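Local coordinates for protein Glp_546_48378_50642 (Giardia intestinalis, PDB 2QVW) that cleaves double-stranded RNA into 21 to 23 bp siRNAs in the RNA interference pathway, at residues Thr181-Phe186 against Arg208-Pro213; His203-Arg208 against Pro246-Leu251; Ala217-Asp222 against Lys240-Pro245. One frame throughout, in Å; residues are numbered along the deposited sequence.

Contact 1: Thr181-Phe186 against Arg208-Pro213; sequences TSLSYF and RAADLP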
loop_
_atom_site.group_PDB
_atom_site.type_symbol
_atom_site.label_atom_id
_atom_site.label_comp_id
_atom_site.label_asym_id
_atom_site.label_seq_id
_atom_site.Cartn_x
_atom_site.Cartn_y
_atom_site.Cartn_z
ATOM N N THR A 181 10.721 -52.460 28.363
ATOM C CA THR A 181 12.043 -51.868 28.338
ATOM C C THR A 181 12.642 -52.080 26.962
ATOM O O THR A 181 12.164 -52.905 26.198
ATOM C CB THR A 181 12.950 -52.506 29.428
ATOM O OG1 THR A 181 13.306 -51.511 30.397
ATOM C CG2 THR A 181 14.213 -53.098 28.819
ATOM N N SER A 182 13.690 -51.330 26.656
ATOM C CA SER A 182 14.358 -51.419 25.366
ATOM C C SER A 182 14.451 -52.843 24.819
ATOM O O SER A 182 14.406 -53.052 23.606
ATOM C CB SER A 182 15.755 -50.801 25.469
ATOM O OG SER A 182 15.681 -49.463 25.935
ATOM N N LEU A 183 14.569 -53.822 25.714
ATOM C CA LEU A 183 14.667 -55.226 25.308
ATOM C C LEU A 183 13.355 -55.777 24.749
ATOM O O LEU A 183 13.344 -56.738 23.981
ATOM C CB LEU A 183 15.105 -56.088 26.496
ATOM C CG LEU A 183 16.570 -56.016 26.922
ATOM C CD1 LEU A 183 16.736 -56.659 28.282
ATOM C CD2 LEU A 183 17.440 -56.704 25.885
ATOM N N SER A 184 12.252 -55.156 25.142
ATOM C CA SER A 184 10.925 -55.569 24.711
ATOM C C SER A 184 10.764 -55.774 23.211
ATOM O O SER A 184 11.712 -55.634 22.442
ATOM C CB SER A 184 9.893 -54.555 25.199
ATOM O OG SER A 184 9.944 -54.450 26.611
ATOM N N TYR A 185 9.543 -56.114 22.812
ATOM C CA TYR A 185 9.217 -56.353 21.414
ATOM C C TYR A 185 8.090 -55.475 20.916
ATOM O O TYR A 185 7.255 -54.992 21.680
ATOM C CB TYR A 185 8.785 -57.798 21.193
ATOM C CG TYR A 185 9.885 -58.781 20.876
ATOM C CD1 TYR A 185 10.518 -59.502 21.886
ATOM C CD2 TYR A 185 10.252 -59.033 19.553
ATOM C CE1 TYR A 185 11.486 -60.460 21.585
ATOM C CE2 TYR A 185 11.217 -59.984 19.240
ATOM C CZ TYR A 185 11.830 -60.696 20.257
ATOM O OH TYR A 185 12.777 -61.646 19.945
ATOM N N PHE A 186 8.077 -55.286 19.610
ATOM C CA PHE A 186 7.044 -54.514 18.954
ATOM C C PHE A 186 6.816 -55.311 17.686
ATOM O O PHE A 186 7.603 -56.210 17.386
ATOM C CB PHE A 186 7.525 -53.083 18.661
ATOM C CG PHE A 186 8.663 -52.998 17.685
ATOM C CD1 PHE A 186 8.438 -53.160 16.322
ATOM C CD2 PHE A 186 9.962 -52.737 18.127
ATOM C CE1 PHE A 186 9.482 -53.063 15.416
ATOM C CE2 PHE A 186 11.015 -52.639 17.228
ATOM C CZ PHE A 186 10.774 -52.801 15.870
ATOM N N ARG A 208 23.301 -49.414 25.171
ATOM C CA ARG A 208 24.076 -49.904 26.299
ATOM C C ARG A 208 23.146 -50.182 27.482
ATOM O O ARG A 208 23.246 -51.224 28.126
ATOM C CB ARG A 208 25.161 -48.898 26.691
ATOM C CG ARG A 208 26.433 -48.998 25.859
ATOM C CD ARG A 208 27.566 -48.198 26.500
ATOM N NE ARG A 208 28.879 -48.397 25.867
ATOM C CZ ARG A 208 29.192 -48.034 24.623
ATOM N NH1 ARG A 208 28.292 -47.450 23.841
ATOM N NH2 ARG A 208 30.419 -48.239 24.162
ATOM N N ALA A 209 22.234 -49.256 27.759
ATOM C CA ALA A 209 21.291 -49.418 28.861
ATOM C C ALA A 209 20.006 -50.039 28.339
ATOM O O ALA A 209 18.913 -49.579 28.664
ATOM C CB ALA A 209 20.997 -48.069 29.494
ATOM N N ALA A 210 20.152 -51.089 27.535
ATOM C CA ALA A 210 19.016 -51.784 26.934
ATOM C C ALA A 210 17.937 -52.214 27.924
ATOM O O ALA A 210 16.769 -52.365 27.566
ATOM C CB ALA A 210 19.517 -52.999 26.156
ATOM N N ASP A 211 18.324 -52.410 29.176
ATOM C CA ASP A 211 17.375 -52.843 30.189
ATOM C C ASP A 211 16.583 -51.691 30.821
ATOM O O ASP A 211 15.771 -51.900 31.716
ATOM C CB ASP A 211 18.119 -53.638 31.266
ATOM C CG ASP A 211 19.210 -52.832 31.932
ATOM O OD1 ASP A 211 18.873 -51.964 32.758
ATOM O OD2 ASP A 211 20.397 -53.062 31.619
ATOM N N LEU A 212 16.814 -50.475 30.339
ATOM C CA LEU A 212 16.125 -49.301 30.861
ATOM C C LEU A 212 14.671 -49.220 30.416
ATOM O O LEU A 212 14.331 -49.574 29.287
ATOM C CB LEU A 212 16.844 -48.018 30.436
ATOM C CG LEU A 212 18.070 -47.584 31.229
ATOM C CD1 LEU A 212 18.618 -46.305 30.642
ATOM C CD2 LEU A 212 17.691 -47.374 32.678
ATOM N N PRO A 213 13.790 -48.736 31.305
ATOM C CA PRO A 213 12.356 -48.599 31.012
ATOM C C PRO A 213 12.142 -47.617 29.864
ATOM O O PRO A 213 12.516 -46.452 29.959
ATOM C CB PRO A 213 11.782 -48.067 32.325
ATOM C CG PRO A 213 12.763 -48.575 33.374
ATOM C CD PRO A 213 14.085 -48.351 32.701
#
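Two type I beta turns, T181-S184 and A209-L212, meet with the second offering main-chain carbonyls: L212 O takes the N-H of S182, and the T181 side chain lies against the same residues. S182 N donates to L212 O at 3.2 Å with an N-H...O angle of 161°, approaching nearly along the C=O axis. The hydroxyl of T181 lies against this carbonyl too, but its modelled position is too close to its neighbours to be relied on. T181 and P213 form a single antiparallel bridge, a non-hydrogen-bonded pair with CA atoms 4.2 Å apart, and their side chains diverge from it. CB of D211, L212 and P213 all point away from the first turn, so main-chain atoms chiefly carry the contact on that side. The apolar part is small: L183 has CG anti to its carbonyl carbon (chi1 -75°). Its CD2 is 4.3 Å from A210 CB, and its CD1 4.3 Å from D211 CA. The second turn is closed by L212 N to A209 O at 2.8 Å, and A209 is also the centre of an inverse gamma turn. S182 and S184 pair by backbone with M196 and Y195 at the start of helix 195-201, and A210 packs on M196; the two turns thus meet beside this helix, where hairpin 185-188/191-194 begins and strand 213-219 sets out.

Contact 2: His203-Arg208 against Pro246-Leu251; sequences HNIHLR and PELCLL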
loop_
_atom_site.group_PDB
_atom_site.type_symbol
_atom_site.label_atom_id
_atom_site.label_comp_id
_atom_site.label_asym_id
_atom_site.label_seq_id
_atom_site.Cartn_x
_atom_site.Cartn_y
_atom_site.Cartn_z
ATOM N N HIS A 203 19.394 -47.739 12.214
ATOM C CA HIS A 203 20.350 -46.682 12.487
ATOM C C HIS A 203 21.726 -47.251 12.765
ATOM O O HIS A 203 22.725 -46.526 12.756
ATOM C CB HIS A 203 19.852 -45.871 13.672
ATOM C CG HIS A 203 18.437 -45.415 13.518
ATOM N ND1 HIS A 203 18.091 -44.296 12.789
ATOM C CD2 HIS A 203 17.273 -45.972 13.929
ATOM C CE1 HIS A 203 16.774 -44.186 12.756
ATOM N NE2 HIS A 203 16.254 -45.191 13.438
ATOM N N ASN A 204 21.770 -48.555 13.015
ATOM C CA ASN A 204 23.024 -49.246 13.284
ATOM C C ASN A 204 23.665 -48.694 14.563
ATOM O O ASN A 204 24.851 -48.356 14.592
ATOM C CB ASN A 204 23.974 -49.078 12.081
ATOM C CG ASN A 204 25.162 -50.021 12.133
ATOM O OD1 ASN A 204 26.030 -49.897 13.002
ATOM N ND2 ASN A 204 25.203 -50.979 11.202
ATOM N N ILE A 205 22.862 -48.611 15.618
ATOM C CA ILE A 205 23.333 -48.101 16.895
ATOM C C ILE A 205 23.247 -49.190 17.954
ATOM O O ILE A 205 22.275 -49.950 18.001
ATOM C CB ILE A 205 22.498 -46.887 17.355
ATOM C CG1 ILE A 205 22.250 -45.947 16.170
ATOM C CG2 ILE A 205 23.234 -46.140 18.472
ATOM C CD1 ILE A 205 21.369 -44.767 16.501
ATOM N N HIS A 206 24.264 -49.258 18.807
ATOM C CA HIS A 206 24.311 -50.275 19.851
ATOM C C HIS A 206 23.975 -49.741 21.229
ATOM O O HIS A 206 24.811 -49.119 21.877
ATOM C CB HIS A 206 25.695 -50.918 19.881
ATOM C CG HIS A 206 26.120 -51.473 18.561
ATOM N ND1 HIS A 206 25.402 -52.446 17.897
ATOM C CD2 HIS A 206 27.166 -51.162 17.758
ATOM C CE1 HIS A 206 25.986 -52.708 16.740
ATOM N NE2 HIS A 206 27.058 -51.942 16.631
ATOM N N LEU A 207 22.747 -50.000 21.670
ATOM C CA LEU A 207 22.287 -49.555 22.978
ATOM C C LEU A 207 23.153 -50.147 24.077
ATOM O O LEU A 207 23.678 -51.250 23.939
ATOM C CB LEU A 207 20.841 -49.995 23.221
ATOM C CG LEU A 207 19.720 -49.538 22.293
ATOM C CD1 LEU A 207 18.393 -50.023 22.856
ATOM C CD2 LEU A 207 19.726 -48.024 22.172
ATOM N N ARG A 208 23.301 -49.414 25.171
ATOM C CA ARG A 208 24.076 -49.904 26.299
ATOM C C ARG A 208 23.146 -50.182 27.482
ATOM O O ARG A 208 23.246 -51.224 28.126
ATOM C CB ARG A 208 25.161 -48.898 26.691
ATOM C CG ARG A 208 26.433 -48.998 25.859
ATOM C CD ARG A 208 27.566 -48.198 26.500
ATOM N NE ARG A 208 28.879 -48.397 25.867
ATOM C CZ ARG A 208 29.192 -48.034 24.623
ATOM N NH1 ARG A 208 28.292 -47.450 23.841
ATOM N NH2 ARG A 208 30.419 -48.239 24.162
ATOM N N PRO A 246 15.703 -44.277 26.673
ATOM C CA PRO A 246 16.019 -43.092 27.476
ATOM C C PRO A 246 17.429 -42.582 27.194
ATOM O O PRO A 246 17.759 -41.434 27.499
ATOM C CB PRO A 246 15.883 -43.596 28.912
ATOM C CG PRO A 246 14.905 -44.714 28.800
ATOM C CD PRO A 246 15.357 -45.413 27.546
ATOM N N GLU A 247 18.263 -43.442 26.619
ATOM C CA GLU A 247 19.638 -43.072 26.318
ATOM C C GLU A 247 19.757 -42.295 25.009
ATOM O O GLU A 247 20.645 -41.458 24.862
ATOM C CB GLU A 247 20.536 -44.326 26.287
ATOM C CG GLU A 247 20.140 -45.391 25.271
ATOM C CD GLU A 247 21.082 -46.580 25.270
ATOM O OE1 GLU A 247 22.268 -46.416 24.910
ATOM O OE2 GLU A 247 20.634 -47.683 25.634
ATOM N N LEU A 248 18.869 -42.565 24.061
ATOM C CA LEU A 248 18.910 -41.859 22.784
ATOM C C LEU A 248 18.213 -40.514 22.951
ATOM O O LEU A 248 18.219 -39.666 22.049
ATOM C CB LEU A 248 18.201 -42.674 21.703
ATOM C CG LEU A 248 18.812 -44.015 21.294
ATOM C CD1 LEU A 248 17.810 -44.766 20.433
ATOM C CD2 LEU A 248 20.121 -43.796 20.533
ATOM N N CYS A 249 17.626 -40.332 24.132
ATOM C CA CYS A 249 16.883 -39.125 24.473
ATOM C C CYS A 249 17.692 -38.094 25.226
ATOM O O CYS A 249 18.271 -38.390 26.265
ATOM C CB CYS A 249 15.662 -39.492 25.315
ATOM S SG CYS A 249 14.532 -40.621 24.513
ATOM N N LEU A 250 17.708 -36.879 24.696
ATOM C CA LEU A 250 18.415 -35.771 25.317
ATOM C C LEU A 250 17.352 -34.776 25.767
ATOM O O LEU A 250 16.848 -33.994 24.965
ATOM C CB LEU A 250 19.356 -35.114 24.308
ATOM C CG LEU A 250 20.337 -34.060 24.824
ATOM C CD1 LEU A 250 21.169 -33.557 23.669
ATOM C CD2 LEU A 250 19.595 -32.905 25.458
ATOM N N LEU A 251 17.005 -34.804 27.047
ATOM C CA LEU A 251 15.982 -33.898 27.557
ATOM C C LEU A 251 16.392 -32.430 27.417
ATOM O O LEU A 251 17.448 -32.018 27.904
ATOM C CB LEU A 251 15.675 -34.230 29.024
ATOM C CG LEU A 251 14.435 -33.582 29.640
ATOM C CD1 LEU A 251 13.947 -34.433 30.792
ATOM C CD2 LEU A 251 14.754 -32.174 30.100
#
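Both carboxylate oxygens of E247 receive the same backbone N-H, that of R208. The bond from R208 N to E247 OE1 is 3.2 Å and nearly straight (166°); the one to E247 OE2, also 3.2 Å, is more bent at 135°. Each oxygen uses its syn lone pair, so the donor sits in the fork of the carboxylate: one N-H is shared in a bifurcated bond with the OE1 branch the straighter, which helps set the turn of the carboxylate. E247 OE2 also accepts a weak hydrogen bond from A209 N. E247 reaches this point with CG between the backbone N and carbonyl carbon (chi1 59°), the crowded position, and a chain extended beyond CG. L207 crosses the glutamate obliquely: L207 CB comes within 3.3 Å of E247 OE2 while L207 CD2 touches the carboxylate carbon CD at 3.7 Å. The acid group is thus bordered by aliphatic atoms as well as by its donors. L248 presents both methyls to the loop, CD1 to L207 CD2 at 4.2 Å and CD2 to I205 CD1 at 4.3 Å. The guanidinium of R208 leads away from the contact; its NH1 is 6.2 Å from E247 OE1, so E247 serves the main chain here and forms no salt bridge with that arginine. E247 O accepts from R141 NE. Loop 203-208 packs against helix 195-201 through L207 on M196 and the backbone bond of I205 with Y199; L248 rests on Y199 from the other segment, which runs on into strand 250-251 beside strand 160-163.

Contact 3: Ala217-Asp222 against Lys240-Pro245; sequences AVRLDD and KLRFLP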
loop_
_atom_site.group_PDB
_atom_site.type_symbol
_atom_site.label_atom_id
_atom_site.label_comp_id
_atom_site.label_asym_id
_atom_site.label_seq_id
_atom_site.Cartn_x
_atom_site.Cartn_y
_atom_site.Cartn_z
ATOM N N ALA A 217 6.519 -41.170 24.036
ATOM C CA ALA A 217 6.322 -39.790 23.597
ATOM C C ALA A 217 5.773 -39.694 22.172
ATOM O O ALA A 217 5.837 -40.654 21.399
ATOM C CB ALA A 217 7.640 -39.034 23.686
ATOM N N VAL A 218 5.250 -38.519 21.824
ATOM C CA VAL A 218 4.690 -38.288 20.492
ATOM C C VAL A 218 5.605 -37.445 19.603
ATOM O O VAL A 218 5.988 -36.334 19.952
ATOM C CB VAL A 218 3.333 -37.584 20.582
ATOM C CG1 VAL A 218 2.669 -37.575 19.219
ATOM C CG2 VAL A 218 2.458 -38.283 21.595
ATOM N N ARG A 219 5.947 -37.980 18.442
ATOM C CA ARG A 219 6.811 -37.278 17.511
ATOM C C ARG A 219 6.141 -35.974 17.122
ATOM O O ARG A 219 4.995 -35.962 16.672
ATOM C CB ARG A 219 7.053 -38.144 16.274
ATOM C CG ARG A 219 8.040 -37.578 15.286
ATOM C CD ARG A 219 9.138 -38.577 15.007
ATOM N NE ARG A 219 9.744 -38.377 13.700
ATOM C CZ ARG A 219 9.071 -38.451 12.559
ATOM N NH1 ARG A 219 7.769 -38.716 12.573
ATOM N NH2 ARG A 219 9.701 -38.267 11.404
ATOM N N LEU A 220 6.868 -34.876 17.299
ATOM C CA LEU A 220 6.365 -33.539 16.990
ATOM C C LEU A 220 5.549 -33.425 15.698
ATOM O O LEU A 220 4.586 -32.667 15.653
ATOM C CB LEU A 220 7.529 -32.549 16.948
ATOM C CG LEU A 220 7.150 -31.074 17.073
ATOM C CD1 LEU A 220 6.425 -30.857 18.386
ATOM C CD2 LEU A 220 8.392 -30.206 17.010
ATOM N N ASP A 221 5.926 -34.161 14.655
ATOM C CA ASP A 221 5.186 -34.103 13.394
ATOM C C ASP A 221 3.751 -34.520 13.640
ATOM O O ASP A 221 2.810 -33.748 13.469
ATOM C CB ASP A 221 5.769 -35.061 12.353
ATOM C CG ASP A 221 7.254 -34.938 12.220
ATOM O OD1 ASP A 221 7.737 -33.799 12.109
ATOM O OD2 ASP A 221 7.940 -35.975 12.214
ATOM N N ASP A 222 3.605 -35.772 14.037
ATOM C CA ASP A 222 2.309 -36.360 14.303
ATOM C C ASP A 222 1.480 -35.507 15.246
ATOM O O ASP A 222 0.283 -35.348 15.043
ATOM C CB ASP A 222 2.515 -37.759 14.890
ATOM C CG ASP A 222 3.601 -38.540 14.157
ATOM O OD1 ASP A 222 3.463 -38.761 12.933
ATOM O OD2 ASP A 222 4.597 -38.932 14.805
ATOM N N LYS A 240 -0.191 -42.997 17.083
ATOM C CA LYS A 240 1.013 -42.376 16.548
ATOM C C LYS A 240 2.084 -42.428 17.628
ATOM O O LYS A 240 3.264 -42.222 17.358
ATOM C CB LYS A 240 0.726 -40.914 16.193
ATOM C CG LYS A 240 -0.230 -40.735 15.036
ATOM C CD LYS A 240 -0.526 -39.269 14.758
ATOM C CE LYS A 240 -1.539 -39.116 13.620
ATOM N NZ LYS A 240 -1.863 -37.690 13.315
ATOM N N LEU A 241 1.651 -42.693 18.856
ATOM C CA LEU A 241 2.549 -42.779 19.999
ATOM C C LEU A 241 3.682 -43.762 19.723
ATOM O O LEU A 241 3.461 -44.824 19.144
ATOM C CB LEU A 241 1.768 -43.223 21.235
ATOM C CG LEU A 241 2.543 -43.301 22.548
ATOM C CD1 LEU A 241 3.180 -41.954 22.821
ATOM C CD2 LEU A 241 1.617 -43.701 23.683
ATOM N N ARG A 242 4.893 -43.407 20.144
ATOM C CA ARG A 242 6.057 -44.259 19.919
ATOM C C ARG A 242 6.921 -44.419 21.170
ATOM O O ARG A 242 6.757 -43.675 22.137
ATOM C CB ARG A 242 6.877 -43.684 18.761
ATOM C CG ARG A 242 6.033 -43.520 17.505
ATOM C CD ARG A 242 6.800 -42.963 16.330
ATOM N NE ARG A 242 5.939 -42.872 15.157
ATOM C CZ ARG A 242 6.333 -42.400 13.981
ATOM N NH1 ARG A 242 7.582 -41.978 13.822
ATOM N NH2 ARG A 242 5.475 -42.346 12.969
ATOM N N PHE A 243 7.828 -45.395 21.153
ATOM C CA PHE A 243 8.703 -45.651 22.299
ATOM C C PHE A 243 10.186 -45.619 21.924
ATOM O O PHE A 243 10.587 -46.183 20.908
ATOM C CB PHE A 243 8.362 -47.003 22.932
ATOM C CG PHE A 243 6.932 -47.126 23.375
ATOM C CD1 PHE A 243 5.909 -47.291 22.446
ATOM C CD2 PHE A 243 6.608 -47.088 24.724
ATOM C CE1 PHE A 243 4.583 -47.419 22.855
ATOM C CE2 PHE A 243 5.287 -47.214 25.145
ATOM C CZ PHE A 243 4.272 -47.382 24.207
ATOM N N LEU A 244 10.996 -44.963 22.756
ATOM C CA LEU A 244 12.425 -44.852 22.490
ATOM C C LEU A 244 13.301 -44.950 23.733
ATOM O O LEU A 244 12.889 -44.585 24.829
ATOM C CB LEU A 244 12.732 -43.545 21.747
ATOM C CG LEU A 244 12.100 -42.243 22.231
ATOM C CD1 LEU A 244 12.843 -41.058 21.653
ATOM C CD2 LEU A 244 10.641 -42.190 21.821
ATOM N N PRO A 245 14.536 -45.449 23.566
ATOM C CA PRO A 245 15.528 -45.626 24.632
ATOM C C PRO A 245 15.905 -44.329 25.345
ATOM O O PRO A 245 16.405 -43.391 24.723
ATOM C CB PRO A 245 16.716 -46.233 23.893
ATOM C CG PRO A 245 16.065 -46.995 22.788
ATOM C CD PRO A 245 15.036 -46.018 22.304
#
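A217 and R242 form an antiparallel hydrogen-bonded pair that satisfies both backbone groups of A217: A217 N donates to R242 O at 3.2 Å (151°), and R242 N donates to A217 O, also at 3.2 Å (163°). V218 turns its backbone the other way, to V172 of strand 169-178. Beside the pair, L241 CD1 touches V218 CG2 at 3.9 Å, the two side chains crossing at about a right angle, and both lean on L174. Charged groups gather around the end of strand 213-219. The guanidinium planes of R219 and R242 are only 14° apart, and R219 NH1 stands 3.5 Å from R242 NH1, two donors with nothing to share. D222 is shared by both groups: its OD2 lies over the centre of the R242 guanidinium, 3.9 Å above the plane, and at the edge of that of R219, in its plane. Both salt bridges are long. R219 NH1 also pairs by charge with D221 OD2, less surely placed and well out of the guanidinium plane. K240 runs its extended chain past D222; the nearest approach is aliphatic, CD 3.4 Å from D222 CB, and NZ makes no salt bridge with the D222 carboxylate. The chemistry therefore divides: directional backbone bonds set the strand pairing, whereas exposed R242 is steered, probably weakly, by long-range charge rather than by a directed bond to D222, an attraction that probably offsets the guanidinium repulsion.

In the fold
All three contacts fall in the PAZ region, at one end of the elongated chain and away from the annotated manganese sites; a bound manganese ion lies about 11 Å from the side chain of I205. Contacts 1 and 2, centres 11 Å apart, share R208. L207 CD1 bridges further, 3.8 Å from S182 CB of contact 1 and 3.8 Å from P245 CG of contact 3. Contacts 1 and 3, centres 16 Å apart, touch at S182 OG and P245 CB (4.0 Å). Contact 3 is nested in the loop closed by contact 2 (centres 15 Å apart). Strands 242-244 and 250-251 are outermost in one sheet, brought together where C249 meets L244, as expected if it curls into an SH3-like barrel; with its hairpin and helix appendage (185-194, 195-201) this is consistent with a PAZ fold.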